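Local coordinates for ESX-5 secretion-associated protein EspG5 (Mycobacterium marinum, PDB 6VJ5) that acts as a specific chaperone for cognate PE/PPE proteins, preventing aggregation of PE/PPE dimers and being required for secretion of LipY and PE31/PPE18, at residues Ala220-Val225 and Ser243-Ser248; Ala227-Asp232 and Leu289-Trp294; Arg251-Gln256 and Cys271-Gln276. All coordinates share one frame; numbering follows the deposited sequence.

Contact 1: residues Ala220-Val225 and Ser243-Ser248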
ATOM      1  N   ALA C 220      19.168 -27.072 -17.962  1.00 48.05           N
ATOM      2  CA  ALA C 220      18.364 -26.658 -19.104  1.00 54.22           C
ATOM      3  C   ALA C 220      16.954 -26.257 -18.700  1.00 57.48           C
ATOM      4  O   ALA C 220      16.315 -25.476 -19.414  1.00 54.16           O
ATOM      5  CB  ALA C 220      18.290 -27.783 -20.142  1.00 52.33           C
ATOM      6  N   ALA C 221      16.465 -26.772 -17.573  1.00 68.51           N
ATOM      7  CA  ALA C 221      15.146 -26.466 -17.043  1.00 66.44           C
ATOM      8  C   ALA C 221      15.076 -27.020 -15.630  1.00 62.79           C
ATOM      9  O   ALA C 221      15.657 -28.073 -15.348  1.00 53.56           O
ATOM     10  CB  ALA C 221      14.041 -27.074 -17.912  1.00 58.62           C
ATOM     11  N   GLU C 222      14.390 -26.302 -14.744  1.00 61.17           N
ATOM     12  CA  GLU C 222      14.190 -26.774 -13.384  1.00 58.28           C
ATOM     13  C   GLU C 222      12.733 -26.602 -12.979  1.00 51.49           C
ATOM     14  O   GLU C 222      11.999 -25.789 -13.545  1.00 59.52           O
ATOM     15  CB  GLU C 222      15.058 -26.028 -12.356  1.00 60.89           C
ATOM     16  CG  GLU C 222      16.429 -25.593 -12.817  1.00 55.29           C
ATOM     17  CD  GLU C 222      17.285 -25.090 -11.661  1.00 64.97           C
ATOM     18  OE1 GLU C 222      17.494 -25.856 -10.695  1.00 67.13           O
ATOM     19  OE2 GLU C 222      17.737 -23.926 -11.708  1.00 57.92           O
ATOM     20  N   VAL C 223      12.331 -27.361 -11.964  1.00 52.86           N
ATOM     21  CA  VAL C 223      11.024 -27.211 -11.336  1.00 58.43           C
ATOM     22  C   VAL C 223      11.187 -27.349  -9.830  1.00 56.03           C
ATOM     23  O   VAL C 223      11.923 -28.216  -9.349  1.00 56.88           O
ATOM     24  CB  VAL C 223      10.012 -28.249 -11.861  1.00 49.51           C
ATOM     25  CG1 VAL C 223       8.649 -28.045 -11.223  1.00 58.11           C
ATOM     26  CG2 VAL C 223       9.916 -28.155 -13.367  1.00 65.24           C
ATOM     27  N   ALA C 224      10.511 -26.477  -9.090  1.00 54.56           N
ATOM     28  CA  ALA C 224      10.396 -26.579  -7.641  1.00 53.32           C
ATOM     29  C   ALA C 224       8.925 -26.767  -7.306  1.00 43.34           C
ATOM     30  O   ALA C 224       8.073 -26.043  -7.827  1.00 45.86           O
ATOM     31  CB  ALA C 224      10.960 -25.338  -6.950  1.00 46.87           C
ATOM     32  N   VAL C 225       8.622 -27.745  -6.457  1.00 53.91           N
ATOM     33  CA  VAL C 225       7.246 -28.095  -6.127  1.00 44.94           C
ATOM     34  C   VAL C 225       7.121 -28.186  -4.615  1.00 53.16           C
ATOM     35  O   VAL C 225       7.906 -28.882  -3.963  1.00 48.22           O
ATOM     36  CB  VAL C 225       6.819 -29.423  -6.783  1.00 51.91           C
ATOM     37  CG1 VAL C 225       5.348 -29.698  -6.509  1.00 51.04           C
ATOM     38  CG2 VAL C 225       7.102 -29.392  -8.277  1.00 53.73           C
ATOM     39  N   SER C 243      12.586 -30.752  -5.993  1.00 52.42           N
ATOM     40  CA  SER C 243      13.300 -30.034  -7.041  1.00 44.91           C
ATOM     41  C   SER C 243      13.669 -31.009  -8.154  1.00 49.68           C
ATOM     42  O   SER C 243      14.349 -32.011  -7.906  1.00 51.33           O
ATOM     43  CB  SER C 243      14.552 -29.357  -6.484  1.00 51.54           C
ATOM     44  OG  SER C 243      15.289 -28.747  -7.526  1.00 57.01           O
ATOM     45  N   LEU C 244      13.227 -30.707  -9.371  1.00 49.69           N
ATOM     46  CA  LEU C 244      13.651 -31.414 -10.568  1.00 44.81           C
ATOM     47  C   LEU C 244      14.585 -30.515 -11.365  1.00 55.20           C
ATOM     48  O   LEU C 244      14.329 -29.314 -11.504  1.00 53.47           O
ATOM     49  CB  LEU C 244      12.461 -31.803 -11.441  1.00 45.27           C
ATOM     50  CG  LEU C 244      11.314 -32.548 -10.762  1.00 50.41           C
ATOM     51  CD1 LEU C 244      10.318 -32.985 -11.833  1.00 51.98           C
ATOM     52  CD2 LEU C 244      11.808 -33.732  -9.977  1.00 58.48           C
ATOM     53  N   LYS C 245      15.661 -31.101 -11.895  1.00 57.04           N
ATOM     54  CA  LYS C 245      16.646 -30.353 -12.664  1.00 54.61           C
ATOM     55  C   LYS C 245      17.093 -31.155 -13.876  1.00 63.14           C
ATOM     56  O   LYS C 245      17.299 -32.369 -13.783  1.00 55.09           O
ATOM     57  CB  LYS C 245      17.874 -30.008 -11.814  1.00 59.39           C
ATOM     58  CG  LYS C 245      17.569 -29.200 -10.565  1.00 60.40           C
ATOM     59  CD  LYS C 245      18.821 -29.015  -9.719  1.00 66.24           C
ATOM     60  CE  LYS C 245      18.513 -28.305  -8.412  1.00 63.03           C
ATOM     61  NZ  LYS C 245      18.019 -26.919  -8.635  1.00 65.10           N
ATOM     62  N   ASP C 246      17.273 -30.458 -15.000  1.00 62.58           N
ATOM     63  CA  ASP C 246      17.645 -31.068 -16.277  1.00 53.19           C
ATOM     64  C   ASP C 246      19.086 -30.712 -16.628  1.00 59.47           C
ATOM     65  O   ASP C 246      19.363 -29.607 -17.107  1.00 62.06           O
ATOM     66  CB  ASP C 246      16.715 -30.600 -17.397  1.00 53.31           C
ATOM     67  CG  ASP C 246      15.364 -31.242 -17.338  1.00 56.93           C
ATOM     68  OD1 ASP C 246      15.110 -31.974 -16.363  1.00 52.43           O
ATOM     69  OD2 ASP C 246      14.559 -31.024 -18.269  1.00 57.62           O
ATOM     70  N   GLY C 247      20.000 -31.662 -16.429  1.00 59.09           N
ATOM     71  CA  GLY C 247      21.385 -31.502 -16.807  1.00 62.49           C
ATOM     72  C   GLY C 247      21.766 -32.369 -18.000  1.00 56.98           C
ATOM     73  O   GLY C 247      20.994 -33.199 -18.478  1.00 54.90           O
ATOM     74  N   SER C 248      22.993 -32.142 -18.485  1.00 51.03           N
ATOM     75  CA  SER C 248      23.517 -32.933 -19.595  1.00 56.59           C
ATOM     76  C   SER C 248      23.290 -34.419 -19.368  1.00 61.30           C
ATOM     77  O   SER C 248      22.947 -35.157 -20.299  1.00 59.75           O
ATOM     78  CB  SER C 248      25.012 -32.669 -19.773  1.00 48.87           C
ATOM     79  OG  SER C 248      25.271 -31.306 -20.028  1.00 65.90           O
TER
HETATM   80  O   HOH W   1      14.554 -26.633  -8.582  1.00 65.51           O
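Val223 and Leu244 form an antiparallel hydrogen-bonded pair where strands 221-225 and 243-247 run side by side, their axes 4.6 Å apart and 175° between their directions. Val223 N donates to Leu244 O and Leu244 N to Val223 O, each at 2.8 Å, and CA-H groups of Glu222 and Ser243 add contacts to the same two carbonyls. Toward the start of the first strand, Asp246 N still reaches Ala221 O, but Asp246 O is taken by Ala220 N, one residue earlier, at 2.7 Å and 172°.

The two faces of the pair differ in chemistry. On one, Val223 and Leu244 meet through their CB atoms, 4.3 Å apart. On the other, Glu222 and Lys245 cross obliquely in a salt bridge. The lysine turns at its last torsion (chi4 -64°), bringing NZ round to Glu222 OE1. Glu222 OE1 also lies 3.3 Å from Lys245 CG. The modelled NZ to OE1 distance of 2.4 Å is too short to be taken literally. Glu222 OE2 accepts from Leu94 N, which helps to fix the carboxylate. A water lies 2.5 Å from Ser243 OG and makes weak bonds to Val223 O and Lys245 NZ. Asp246 presses CB against Ala221 O, while its carboxylate turns to partners elsewhere: Arg251 through OD1 and His162 through OD2.

The two strands form a hairpin inside the large antiparallel sheet, flanked by strand 83-91 beside 221-225 and strand 250-256 beside 243-247. Helix 147-159 packs on Ala221 and Val223, helix 206-217 on Lys245, and a chain of another protein reaches Lys245, Ser243 and Ala224.

Contact 2: residues Ala227-Asp232 and Leu289-Trp294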
ATOM      1  N   ALA C 227       3.986 -27.273  -1.136  1.00 53.52           N
ATOM      2  CA  ALA C 227       2.579 -27.120  -0.798  1.00 65.45           C
ATOM      3  C   ALA C 227       2.416 -26.321   0.489  1.00 58.50           C
ATOM      4  O   ALA C 227       3.347 -26.177   1.286  1.00 56.37           O
ATOM      5  CB  ALA C 227       1.889 -28.484  -0.647  1.00 61.34           C
ATOM      6  N   ARG C 228       1.197 -25.821   0.685  1.00 66.97           N
ATOM      7  CA  ARG C 228       0.838 -25.000   1.834  1.00 64.36           C
ATOM      8  C   ARG C 228      -0.555 -25.401   2.298  1.00 63.02           C
ATOM      9  O   ARG C 228      -1.456 -25.597   1.478  1.00 60.95           O
ATOM     10  CB  ARG C 228       0.891 -23.511   1.467  1.00 56.93           C
ATOM     11  CG  ARG C 228       1.414 -22.606   2.572  1.00 66.44           C
ATOM     12  CD  ARG C 228       1.950 -21.268   2.020  1.00 58.58           C
ATOM     13  NE  ARG C 228       1.354 -20.911   0.735  1.00 51.19           N
ATOM     14  CZ  ARG C 228       2.048 -20.604  -0.357  1.00 50.07           C
ATOM     15  NH1 ARG C 228       1.414 -20.305  -1.476  1.00 48.64           N
ATOM     16  NH2 ARG C 228       3.374 -20.573  -0.330  1.00 56.30           N
ATOM     17  N   GLN C 229      -0.719 -25.545   3.613  1.00 70.18           N
ATOM     18  CA  GLN C 229      -1.979 -25.951   4.219  1.00 70.29           C
ATOM     19  C   GLN C 229      -2.466 -24.876   5.183  1.00 80.77           C
ATOM     20  O   GLN C 229      -1.666 -24.150   5.783  1.00 73.18           O
ATOM     21  CB  GLN C 229      -1.825 -27.281   4.963  1.00 70.82           C
ATOM     22  CG  GLN C 229      -2.958 -28.259   4.738  1.00 77.69           C
ATOM     23  CD  GLN C 229      -2.735 -29.579   5.454  1.00 80.26           C
ATOM     24  OE1 GLN C 229      -1.853 -29.698   6.304  1.00 68.54           O
ATOM     25  NE2 GLN C 229      -3.535 -30.580   5.111  1.00 84.76           N
ATOM     26  N   TYR C 230      -3.790 -24.784   5.335  1.00 91.38           N
ATOM     27  CA  TYR C 230      -4.412 -23.736   6.135  1.00 91.57           C
ATOM     28  C   TYR C 230      -5.439 -24.314   7.100  1.00 92.92           C
ATOM     29  O   TYR C 230      -6.353 -25.033   6.685  1.00 96.09           O
ATOM     30  CB  TYR C 230      -5.097 -22.691   5.237  1.00 75.17           C
ATOM     31  CG  TYR C 230      -4.177 -22.000   4.258  1.00 77.14           C
ATOM     32  CD1 TYR C 230      -3.378 -20.942   4.664  1.00 73.16           C
ATOM     33  CD2 TYR C 230      -4.114 -22.398   2.928  1.00 80.32           C
ATOM     34  CE1 TYR C 230      -2.533 -20.304   3.780  1.00 78.87           C
ATOM     35  CE2 TYR C 230      -3.272 -21.763   2.032  1.00 74.15           C
ATOM     36  CZ  TYR C 230      -2.483 -20.716   2.466  1.00 76.07           C
ATOM     37  OH  TYR C 230      -1.638 -20.074   1.591  1.00 72.67           O
ATOM     38  N   ARG C 231      -5.296 -23.975   8.384  1.00 96.46           N
ATOM     39  CA  ARG C 231      -6.275 -24.291   9.417  1.00106.60           C
ATOM     40  C   ARG C 231      -6.630 -23.006  10.155  1.00119.54           C
ATOM     41  O   ARG C 231      -5.780 -22.133  10.350  1.00121.28           O
ATOM     42  CB  ARG C 231      -5.741 -25.341  10.405  1.00107.98           C
ATOM     43  CG  ARG C 231      -6.705 -25.685  11.535  1.00116.60           C
ATOM     44  CD  ARG C 231      -6.030 -26.561  12.590  1.00109.96           C
ATOM     45  NE  ARG C 231      -6.028 -27.976  12.221  1.00120.36           N
ATOM     46  CZ  ARG C 231      -5.379 -28.927  12.886  1.00115.85           C
ATOM     47  NH1 ARG C 231      -4.663 -28.621  13.960  1.00100.49           N
ATOM     48  NH2 ARG C 231      -5.443 -30.185  12.472  1.00115.81           N
ATOM     49  N   ASP C 232      -7.892 -22.912  10.590  1.00123.22           N
ATOM     50  CA  ASP C 232      -8.463 -21.676  11.134  1.00123.80           C
ATOM     51  C   ASP C 232      -7.872 -20.461  10.418  1.00118.90           C
ATOM     52  O   ASP C 232      -8.255 -20.163   9.281  1.00115.96           O
ATOM     53  CB  ASP C 232      -8.271 -21.593  12.660  1.00113.47           C
ATOM     54  CG  ASP C 232      -6.832 -21.797  13.108  1.00117.78           C
ATOM     55  OD1 ASP C 232      -6.290 -22.907  12.940  1.00126.05           O
ATOM     56  OD2 ASP C 232      -6.244 -20.831  13.639  1.00 95.31           O
ATOM     57  N   LEU C 289       3.041 -31.973   4.995  1.00 66.50           N
ATOM     58  CA  LEU C 289       2.226 -30.837   5.390  1.00 69.80           C
ATOM     59  C   LEU C 289       1.893 -30.924   6.879  1.00 71.83           C
ATOM     60  O   LEU C 289       1.774 -32.022   7.438  1.00 71.13           O
ATOM     61  CB  LEU C 289       0.944 -30.792   4.566  1.00 65.72           C
ATOM     62  CG  LEU C 289       1.126 -30.295   3.133  1.00 61.11           C
ATOM     63  CD1 LEU C 289      -0.064 -30.670   2.281  1.00 63.26           C
ATOM     64  CD2 LEU C 289       1.334 -28.789   3.139  1.00 61.03           C
ATOM     65  N   PRO C 290       1.705 -29.777   7.538  1.00 71.73           N
ATOM     66  CA  PRO C 290       1.587 -29.797   9.008  1.00 78.78           C
ATOM     67  C   PRO C 290       0.250 -30.303   9.522  1.00 82.09           C
ATOM     68  O   PRO C 290       0.207 -30.841  10.635  1.00 82.41           O
ATOM     69  CB  PRO C 290       1.819 -28.327   9.399  1.00 78.05           C
ATOM     70  CG  PRO C 290       1.355 -27.550   8.184  1.00 68.17           C
ATOM     71  CD  PRO C 290       1.714 -28.409   6.988  1.00 67.00           C
ATOM     72  N   TYR C 291      -0.845 -30.136   8.780  1.00 88.85           N
ATOM     73  CA  TYR C 291      -2.181 -30.407   9.301  1.00 91.40           C
ATOM     74  C   TYR C 291      -2.779 -31.701   8.749  1.00 93.71           C
ATOM     75  O   TYR C 291      -3.997 -31.821   8.608  1.00 88.58           O
ATOM     76  CB  TYR C 291      -3.111 -29.229   9.011  1.00 92.79           C
ATOM     77  CG  TYR C 291      -2.574 -27.880   9.452  1.00 90.35           C
ATOM     78  CD1 TYR C 291      -1.821 -27.753  10.615  1.00 84.94           C
ATOM     79  CD2 TYR C 291      -2.813 -26.735   8.701  1.00 88.49           C
ATOM     80  CE1 TYR C 291      -1.325 -26.520  11.015  1.00 88.09           C
ATOM     81  CE2 TYR C 291      -2.322 -25.501   9.093  1.00 90.13           C
ATOM     82  CZ  TYR C 291      -1.579 -25.399  10.250  1.00 90.00           C
ATOM     83  OH  TYR C 291      -1.091 -24.171  10.636  1.00 85.62           O
ATOM     84  N   GLY C 292      -1.937 -32.684   8.443  1.00 88.78           N
ATOM     85  CA  GLY C 292      -2.430 -34.017   8.149  1.00 89.50           C
ATOM     86  C   GLY C 292      -3.048 -34.161   6.769  1.00 85.55           C
ATOM     87  O   GLY C 292      -2.835 -33.351   5.863  1.00 94.90           O
ATOM     88  N   GLU C 293      -3.850 -35.218   6.629  1.00 84.07           N
ATOM     89  CA  GLU C 293      -4.384 -35.672   5.350  1.00 87.39           C
ATOM     90  C   GLU C 293      -4.768 -34.520   4.436  1.00 82.98           C
ATOM     91  O   GLU C 293      -5.702 -33.764   4.723  1.00 91.40           O
ATOM     92  CB  GLU C 293      -5.600 -36.568   5.594  1.00 99.57           C
ATOM     93  CG  GLU C 293      -5.262 -37.894   6.239  1.00113.44           C
ATOM     94  CD  GLU C 293      -6.486 -38.747   6.490  1.00118.53           C
ATOM     95  OE1 GLU C 293      -7.604 -38.306   6.147  1.00116.01           O
ATOM     96  OE2 GLU C 293      -6.328 -39.861   7.033  1.00120.21           O
ATOM     97  N   TRP C 294      -4.071 -34.423   3.304  1.00 81.63           N
ATOM     98  CA  TRP C 294      -4.212 -33.267   2.432  1.00 82.73           C
ATOM     99  C   TRP C 294      -5.448 -33.355   1.548  1.00 80.49           C
ATOM    100  O   TRP C 294      -6.071 -32.331   1.257  1.00 81.95           O
ATOM    101  CB  TRP C 294      -2.955 -33.118   1.573  1.00 79.98           C
ATOM    102  CG  TRP C 294      -2.672 -34.306   0.701  1.00 70.35           C
ATOM    103  CD1 TRP C 294      -1.995 -35.440   1.053  1.00 68.68           C
ATOM    104  CD2 TRP C 294      -3.051 -34.476  -0.669  1.00 69.35           C
ATOM    105  NE1 TRP C 294      -1.930 -36.302  -0.013  1.00 70.62           N
ATOM    106  CE2 TRP C 294      -2.570 -35.734  -1.081  1.00 64.50           C
ATOM    107  CE3 TRP C 294      -3.747 -33.686  -1.586  1.00 66.87           C
ATOM    108  CZ2 TRP C 294      -2.767 -36.220  -2.371  1.00 69.17           C
ATOM    109  CZ3 TRP C 294      -3.942 -34.171  -2.864  1.00 66.44           C
ATOM    110  CH2 TRP C 294      -3.454 -35.424  -3.246  1.00 71.90           C
TER
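Gln229 reaches from strand 227-231 to the turn at Leu289-Gly292, and its one amide serves both a backbone donor and a backbone acceptor there. Its extended chain (CD anti to CA, chi2 178°) carries the amide out to the turn. OE1 receives Tyr291 N at 2.7 Å in a bent bond. NE2 makes the straighter bond, to Gly292 O, at 3.0 Å and 160°; that oxygen lies in the plane of the amide, although NE2 stands above the carbonyl plane of Gly292. Gripped at both ends, the amide is hindered from rotating. The amide of Gln229 and ring of Tyr291, planes 16° apart, slide past each other in opposite directions, with OE1 only 3.0 Å from Tyr291 CB.

Around this core, Arg231 CB sits over one face of the Tyr291 ring, 3.9 Å from its centroid, in a CH-pi contact. The opposite face is held by Pro290 CG, above the ring centre, so the phenol is sandwiched between strand and turn. Leu289 CD2 packs 3.8 Å from Ala227 CB.

The geometry is that of a type I beta turn bound by a side chain lying across it. On the other side of the strand, Arg228 makes a salt bridge with Glu32, and Tyr230 OH bonds to Glu84. The turn follows helix 275-286, whose Leu286 touches Ala227 and Trp294; Leu289 also packs on Leu83 of strand 83-91 and Ser238 of strand 234-247.

Contact 3: residues Arg251-Gln256 and Cys271-Gln276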
ATOM      1  N   ARG C 251      17.673 -35.873 -16.147  1.00 62.95           N
ATOM      2  CA  ARG C 251      16.832 -35.166 -15.193  1.00 59.07           C
ATOM      3  C   ARG C 251      16.919 -35.816 -13.821  1.00 52.01           C
ATOM      4  O   ARG C 251      16.706 -37.026 -13.684  1.00 50.44           O
ATOM      5  CB  ARG C 251      15.382 -35.157 -15.674  1.00 54.48           C
ATOM      6  CG  ARG C 251      14.421 -34.427 -14.749  1.00 53.65           C
ATOM      7  CD  ARG C 251      13.046 -34.345 -15.382  1.00 49.69           C
ATOM      8  NE  ARG C 251      13.058 -33.514 -16.582  1.00 53.33           N
ATOM      9  CZ  ARG C 251      12.192 -33.632 -17.580  1.00 60.06           C
ATOM     10  NH1 ARG C 251      11.242 -34.561 -17.525  1.00 53.76           N
ATOM     11  NH2 ARG C 251      12.276 -32.825 -18.633  1.00 55.36           N
ATOM     12  N   ILE C 252      17.212 -35.003 -12.810  1.00 56.32           N
ATOM     13  CA  ILE C 252      17.395 -35.463 -11.439  1.00 49.80           C
ATOM     14  C   ILE C 252      16.282 -34.899 -10.569  1.00 53.31           C
ATOM     15  O   ILE C 252      15.757 -33.806 -10.818  1.00 51.68           O
ATOM     16  CB  ILE C 252      18.776 -35.043 -10.891  1.00 59.17           C
ATOM     17  CG1 ILE C 252      19.880 -35.471 -11.859  1.00 64.36           C
ATOM     18  CG2 ILE C 252      19.004 -35.628  -9.509  1.00 68.40           C
ATOM     19  CD1 ILE C 252      21.280 -35.080 -11.419  1.00 77.44           C
ATOM     20  N   ALA C 253      15.928 -35.655  -9.531  1.00 52.74           N
ATOM     21  CA  ALA C 253      14.905 -35.264  -8.572  1.00 44.79           C
ATOM     22  C   ALA C 253      15.515 -35.219  -7.181  1.00 49.75           C
ATOM     23  O   ALA C 253      16.179 -36.171  -6.763  1.00 51.38           O
ATOM     24  CB  ALA C 253      13.725 -36.239  -8.589  1.00 51.78           C
ATOM     25  N   LEU C 254      15.275 -34.122  -6.466  1.00 53.52           N
ATOM     26  CA  LEU C 254      15.769 -33.934  -5.112  1.00 51.24           C
ATOM     27  C   LEU C 254      14.606 -33.584  -4.201  1.00 48.01           C
ATOM     28  O   LEU C 254      13.753 -32.766  -4.557  1.00 45.86           O
ATOM     29  CB  LEU C 254      16.816 -32.819  -5.054  1.00 51.48           C
ATOM     30  CG  LEU C 254      17.991 -32.953  -6.020  1.00 53.22           C
ATOM     31  CD1 LEU C 254      18.566 -31.588  -6.344  1.00 60.12           C
ATOM     32  CD2 LEU C 254      19.055 -33.850  -5.413  1.00 58.61           C
ATOM     33  N   TYR C 255      14.579 -34.192  -3.021  1.00 44.36           N
ATOM     34  CA  TYR C 255      13.527 -33.871  -2.069  1.00 49.71           C
ATOM     35  C   TYR C 255      13.878 -34.442  -0.707  1.00 48.21           C
ATOM     36  O   TYR C 255      14.589 -35.445  -0.604  1.00 46.73           O
ATOM     37  CB  TYR C 255      12.176 -34.420  -2.534  1.00 44.62           C
ATOM     38  CG  TYR C 255      12.146 -35.928  -2.648  1.00 55.82           C
ATOM     39  CD1 TYR C 255      11.840 -36.718  -1.549  1.00 52.50           C
ATOM     40  CD2 TYR C 255      12.424 -36.562  -3.854  1.00 53.71           C
ATOM     41  CE1 TYR C 255      11.808 -38.091  -1.646  1.00 59.35           C
ATOM     42  CE2 TYR C 255      12.394 -37.941  -3.958  1.00 59.43           C
ATOM     43  CZ  TYR C 255      12.085 -38.699  -2.849  1.00 59.98           C
ATOM     44  OH  TYR C 255      12.054 -40.070  -2.940  1.00 75.80           O
ATOM     45  N   GLN C 256      13.376 -33.785   0.335  1.00 53.74           N
ATOM     46  CA  GLN C 256      13.477 -34.315   1.684  1.00 57.14           C
ATOM     47  C   GLN C 256      12.428 -35.401   1.891  1.00 64.29           C
ATOM     48  O   GLN C 256      11.369 -35.400   1.258  1.00 63.61           O
ATOM     49  CB  GLN C 256      13.281 -33.208   2.718  1.00 60.25           C
ATOM     50  CG  GLN C 256      14.516 -32.372   2.974  1.00 58.89           C
ATOM     51  CD  GLN C 256      14.215 -31.132   3.792  1.00 50.95           C
ATOM     52  OE1 GLN C 256      14.269 -31.150   5.023  1.00 53.59           O
ATOM     53  NE2 GLN C 256      13.891 -30.047   3.108  1.00 52.06           N
ATOM     54  N   CYS C 271      17.658 -38.790  -6.475  1.00 52.47           N
ATOM     55  CA  CYS C 271      17.017 -39.848  -7.236  1.00 52.24           C
ATOM     56  C   CYS C 271      17.017 -39.508  -8.716  1.00 58.36           C
ATOM     57  O   CYS C 271      17.083 -38.331  -9.087  1.00 54.33           O
ATOM     58  CB  CYS C 271      15.567 -40.056  -6.768  1.00 50.27           C
ATOM     59  SG  CYS C 271      15.408 -40.639  -5.063  1.00 81.53           S
ATOM     60  N   PRO C 272      16.972 -40.519  -9.583  1.00 59.72           N
ATOM     61  CA  PRO C 272      16.685 -40.252 -10.996  1.00 58.60           C
ATOM     62  C   PRO C 272      15.210 -39.936 -11.163  1.00 55.41           C
ATOM     63  O   PRO C 272      14.348 -40.570 -10.550  1.00 54.76           O
ATOM     64  CB  PRO C 272      17.071 -41.559 -11.694  1.00 57.63           C
ATOM     65  CG  PRO C 272      16.846 -42.611 -10.649  1.00 59.58           C
ATOM     66  CD  PRO C 272      17.151 -41.959  -9.309  1.00 59.12           C
ATOM     67  N   ALA C 273      14.921 -38.939 -11.995  1.00 66.00           N
ATOM     68  CA  ALA C 273      13.556 -38.447 -12.131  1.00 64.02           C
ATOM     69  C   ALA C 273      12.663 -39.406 -12.907  1.00 57.08           C
ATOM     70  O   ALA C 273      12.080 -39.028 -13.929  1.00 62.55           O
ATOM     71  CB  ALA C 273      13.561 -37.075 -12.812  1.00 60.22           C
ATOM     72  N   THR C 274      12.531 -40.640 -12.426  1.00 67.36           N
ATOM     73  CA  THR C 274      11.613 -41.576 -13.054  1.00 71.71           C
ATOM     74  C   THR C 274      10.172 -41.147 -12.786  1.00 78.10           C
ATOM     75  O   THR C 274       9.876 -40.573 -11.734  1.00 75.72           O
ATOM     76  CB  THR C 274      11.816 -42.993 -12.525  1.00 65.36           C
ATOM     77  OG1 THR C 274      11.495 -43.038 -11.127  1.00 82.87           O
ATOM     78  CG2 THR C 274      13.251 -43.445 -12.733  1.00 69.74           C
ATOM     79  N   PRO C 275       9.253 -41.422 -13.714  1.00 79.00           N
ATOM     80  CA  PRO C 275       7.841 -41.099 -13.443  1.00 79.09           C
ATOM     81  C   PRO C 275       7.368 -41.613 -12.095  1.00 78.22           C
ATOM     82  O   PRO C 275       6.567 -40.945 -11.429  1.00 81.60           O
ATOM     83  CB  PRO C 275       7.098 -41.767 -14.607  1.00 71.56           C
ATOM     84  CG  PRO C 275       8.111 -41.817 -15.720  1.00 66.91           C
ATOM     85  CD  PRO C 275       9.441 -42.055 -15.034  1.00 72.63           C
ATOM     86  N   GLN C 276       7.859 -42.776 -11.659  1.00 68.59           N
ATOM     87  CA  GLN C 276       7.443 -43.299 -10.363  1.00 72.96           C
ATOM     88  C   GLN C 276       8.058 -42.506  -9.218  1.00 81.87           C
ATOM     89  O   GLN C 276       7.367 -42.180  -8.246  1.00 86.81           O
ATOM     90  CB  GLN C 276       7.817 -44.774 -10.237  1.00 79.93           C
ATOM     91  CG  GLN C 276       7.306 -45.423  -8.955  1.00 87.58           C
ATOM     92  CD  GLN C 276       8.286 -46.422  -8.363  1.00 97.40           C
ATOM     93  OE1 GLN C 276       8.450 -46.497  -7.145  1.00 91.54           O
ATOM     94  NE2 GLN C 276       8.941 -47.195  -9.223  1.00 93.25           N
TER
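The first torsions turn Tyr255 and Cys271 toward each other: Tyr255 chi1 of 62° sets CG between the backbone N and the carbonyl carbon, the crowded position, while Cys271 chi1 of -64° sets SG beside its backbone N. Cys271 SG then approaches the ring obliquely, 4.2 Å from Tyr255 CE2 and 4.0 Å from OH, in a sulfur-aromatic contact. Helix 275-286 packs on the pair, with Val280 and Thr284 against Tyr255 and Leu277 against Cys271.

In this antiparallel hairpin Ala253 and Cys271 are a hydrogen-bonded pair: Ala253 N gives a nearly straight bond to Cys271 O at 2.9 Å, and Cys271 N returns one to Ala253 O at 3.0 Å. Pro272 sits opposite Ile252 in a non-hydrogen-bonded pair, where its missing N-H costs no cross-strand bond; Ala273 N then donates to Arg251 O at 3.1 Å. Ala273 centres an inverse gamma turn, in which Thr274 N reaches back to Pro272 O; Thr274 OG1 then caps Leu277 N at the start of the helix.

Ala273 CB settles beside the aliphatic part of Arg251, 3.4 Å from CG, and 4.3 Å from Ala253 CB. Beyond CG the arginine runs on to its ion pairs with Asp246 and Glu159. No side-chain hydrogen bond crosses between the segments, so directional hold rests on the three backbone bonds, while alanines, arginine methylenes and the Cys271-Tyr255 contact add packing.

Overall arrangement
The three contacts sample one large antiparallel sheet and the segments attached to it. Contacts 1 and 3 are neighbours, centres about 10 Å apart: strand 234-247 leads directly into its sheet neighbour 250-256, and Leu244 packs on Ala253 between them. Contact 2 shares strand 221-231 with contact 1 but lies about 26 Å from it, centre to centre, across the middle of the chain. Along the sequence, contact 1 closes before contact 3 opens, and the partners of contact 2 span contact 3, returning the C-terminal loop to the sheet. Another protein's chain lies against contacts 1 and 3 and also meets Arg228 of contact 2, consistent with the sheet engaging a client.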